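Local coordinates for dihydrodipicolinate synthase (Bacillus anthracis, PDB 1XKY), which probably catalyses the condensation of pyruvate with aspartate semialdehyde, an early step of lysine biosynthesis, using a TIM-barrel scaffold, at residues E224-M228 and L243-L247. Numbering follows the deposited sequence.
Sequences EMQEM and LHQLL
M228 and L243 form the tight end of the contact. Their side chains lie alongside each other, pointing opposite ways, with the CB atoms 3.7 Å apart, and here the backbones come nearest, at 5.6 Å between CA of M228 and CA of L243. L243 also reaches back with CD1 to the backbone N of M228 and to CG of E227, 3.7 Å from the latter. SD of M228 lies 3.6 Å from CA of H244, carried there by a chi1 of -173° that sets CG opposite the backbone N. A bend at chi3 (64°) then sends CE of M228 to within 3.6 Å of CD2 of L247, the two side chains set nearly perpendicular. The other branch of L247, CD1, packs 3.8 Å from SD of M225. M225, M228 and L247 are buried: M228 also touches T202 and L203, M225 reaches I213 and S215 on the last barrel strand, and L247 meets T202 and D199. H244 is buried too, its ring turned from helix 218-234 toward a neighbouring subunit, where NE2 is hydrogen-bonded to OG1 of T182. The segments belong to helices 218-234 and 237-253, a helical hairpin with a short connection that follows strand 212-215 of the TIM barrel. Helix 218-234 thus lies against the barrel, and the segments run roughly antiparallel, at 143°, with axes 9.7 Å apart. On the looser, partly exposed side, the side chains of the two glutamates touch through their methylenes. CG of E224 rests 4.0 Å from CD2 of L246, while its carboxylate turns away from segment 243-247; that of E227 also turns outward and forms a salt bridge through OE1 with K239.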
ATOM      1  N   GLU A 224      14.751  16.561  26.201  1.00 15.36           N
ATOM      2  CA  GLU A 224      15.179  15.176  25.975  1.00 15.29           C
ATOM      3  C   GLU A 224      15.760  14.988  24.560  1.00 14.80           C
ATOM      4  O   GLU A 224      16.815  14.364  24.385  1.00 14.74           O
ATOM      5  CB  GLU A 224      14.023  14.207  26.208  1.00 15.18           C
ATOM      6  CG  GLU A 224      13.602  14.055  27.686  1.00 16.00           C
ATOM      7  CD  GLU A 224      12.685  15.166  28.211  1.00 16.19           C
ATOM      8  OE1 GLU A 224      12.445  16.168  27.512  1.00 15.20           O
ATOM      9  OE2 GLU A 224      12.214  15.040  29.359  1.00 18.55           O
ATOM     10  N   MET A 225      15.082  15.548  23.564  1.00 14.31           N
ATOM     11  CA  MET A 225      15.551  15.506  22.175  1.00 14.24           C
ATOM     12  C   MET A 225      16.870  16.258  21.997  1.00 14.26           C
ATOM     13  O   MET A 225      17.733  15.831  21.240  1.00 13.77           O
ATOM     14  CB  MET A 225      14.501  16.107  21.236  1.00 14.07           C
ATOM     15  CG  MET A 225      13.210  15.326  21.162  1.00 14.65           C
ATOM     16  SD  MET A 225      11.952  16.161  20.183  1.00 14.56           S
ATOM     17  CE  MET A 225      12.750  16.154  18.577  1.00 14.54           C
ATOM     18  N   GLN A 226      17.015  17.383  22.696  1.00 14.62           N
ATOM     19  CA  GLN A 226      18.264  18.144  22.680  1.00 15.21           C
ATOM     20  C   GLN A 226      19.425  17.290  23.216  1.00 15.19           C
ATOM     21  O   GLN A 226      20.498  17.235  22.611  1.00 15.01           O
ATOM     22  CB  GLN A 226      18.093  19.423  23.495  1.00 15.33           C
ATOM     23  CG  GLN A 226      19.284  20.354  23.504  1.00 16.10           C
ATOM     24  CD  GLN A 226      18.980  21.640  24.242  1.00 17.41           C
ATOM     25  OE1 GLN A 226      18.897  21.662  25.474  1.00 22.12           O
ATOM     26  NE2 GLN A 226      18.793  22.711  23.500  1.00 16.63           N
ATOM     27  N   GLU A 227      19.199  16.612  24.340  1.00 15.03           N
ATOM     28  CA  GLU A 227      20.215  15.730  24.930  1.00 15.12           C
ATOM     29  C   GLU A 227      20.493  14.515  24.037  1.00 14.99           C
ATOM     30  O   GLU A 227      21.628  14.071  23.937  1.00 15.07           O
ATOM     31  CB  GLU A 227      19.769  15.272  26.329  1.00 15.04           C
ATOM     32  CG  GLU A 227      20.743  14.336  27.055  1.00 15.57           C
ATOM     33  CD  GLU A 227      21.939  15.041  27.676  1.00 16.03           C
ATOM     34  OE1 GLU A 227      22.852  14.340  28.160  1.00 16.72           O
ATOM     35  OE2 GLU A 227      21.982  16.280  27.686  1.00 16.08           O
ATOM     36  N   MET A 228      19.450  13.971  23.411  1.00 15.28           N
ATOM     37  CA  MET A 228      19.593  12.874  22.458  1.00 15.40           C
ATOM     38  C   MET A 228      20.531  13.241  21.311  1.00 15.31           C
ATOM     39  O   MET A 228      21.437  12.476  20.971  1.00 14.98           O
ATOM     40  CB  MET A 228      18.222  12.462  21.899  1.00 15.70           C
ATOM     41  CG  MET A 228      18.268  11.211  21.037  1.00 17.24           C
ATOM     42  SD  MET A 228      16.762  10.919  20.106  1.00 17.37           S
ATOM     43  CE  MET A 228      16.695  12.329  18.997  1.00 18.01           C
ATOM     44  N   LEU A 243      17.298   7.582  24.668  1.00 18.03           N
ATOM     45  CA  LEU A 243      16.397   8.730  24.482  1.00 17.68           C
ATOM     46  C   LEU A 243      15.590   8.612  23.186  1.00 16.95           C
ATOM     47  O   LEU A 243      14.435   9.047  23.126  1.00 17.16           O
ATOM     48  CB  LEU A 243      17.185  10.045  24.530  1.00 17.53           C
ATOM     49  CG  LEU A 243      17.660  10.436  25.940  1.00 18.33           C
ATOM     50  CD1 LEU A 243      18.771  11.450  25.888  1.00 17.72           C
ATOM     51  CD2 LEU A 243      16.487  10.962  26.766  1.00 19.14           C
ATOM     52  N   HIS A 244      16.196   8.017  22.161  1.00 16.33           N
ATOM     53  CA  HIS A 244      15.502   7.685  20.917  1.00 16.33           C
ATOM     54  C   HIS A 244      14.281   6.807  21.184  1.00 15.81           C
ATOM     55  O   HIS A 244      13.233   7.010  20.597  1.00 15.43           O
ATOM     56  CB  HIS A 244      16.470   6.988  19.944  1.00 16.41           C
ATOM     57  CG  HIS A 244      15.808   6.348  18.765  1.00 16.84           C
ATOM     58  ND1 HIS A 244      15.298   7.070  17.705  1.00 16.53           N
ATOM     59  CD2 HIS A 244      15.591   5.044  18.472  1.00 16.93           C
ATOM     60  CE1 HIS A 244      14.792   6.236  16.813  1.00 17.41           C
ATOM     61  NE2 HIS A 244      14.951   5.001  17.258  1.00 17.24           N
ATOM     62  N   GLN A 245      14.436   5.833  22.071  1.00 15.99           N
ATOM     63  CA  GLN A 245      13.335   4.950  22.446  1.00 16.29           C
ATOM     64  C   GLN A 245      12.163   5.718  23.070  1.00 16.20           C
ATOM     65  O   GLN A 245      11.000   5.466  22.743  1.00 15.93           O
ATOM     66  CB  GLN A 245      13.850   3.835  23.363  1.00 16.29           C
ATOM     67  CG  GLN A 245      14.596   2.772  22.566  1.00 17.07           C
ATOM     68  CD  GLN A 245      15.494   1.882  23.399  1.00 19.08           C
ATOM     69  OE1 GLN A 245      16.320   1.137  22.853  1.00 20.21           O
ATOM     70  NE2 GLN A 245      15.349   1.948  24.714  1.00 18.47           N
ATOM     71  N   LEU A 246      12.487   6.665  23.943  1.00 16.28           N
ATOM     72  CA  LEU A 246      11.500   7.560  24.542  1.00 16.16           C
ATOM     73  C   LEU A 246      10.809   8.410  23.475  1.00 15.98           C
ATOM     74  O   LEU A 246       9.591   8.519  23.464  1.00 16.20           O
ATOM     75  CB  LEU A 246      12.177   8.474  25.572  1.00 16.30           C
ATOM     76  CG  LEU A 246      11.288   9.501  26.290  1.00 16.38           C
ATOM     77  CD1 LEU A 246      10.237   8.799  27.118  1.00 16.17           C
ATOM     78  CD2 LEU A 246      12.131  10.421  27.163  1.00 17.56           C
ATOM     79  N   LEU A 247      11.598   9.007  22.586  1.00 15.91           N
ATOM     80  CA  LEU A 247      11.074   9.869  21.529  1.00 16.20           C
ATOM     81  C   LEU A 247      10.038   9.131  20.676  1.00 16.61           C
ATOM     82  O   LEU A 247       8.940   9.645  20.439  1.00 16.52           O
ATOM     83  CB  LEU A 247      12.224  10.400  20.664  1.00 16.20           C
ATOM     84  CG  LEU A 247      11.893  11.291  19.458  1.00 14.82           C
ATOM     85  CD1 LEU A 247      11.008  12.461  19.847  1.00 13.57           C
ATOM     86  CD2 LEU A 247      13.189  11.781  18.842  1.00 14.23           C
TER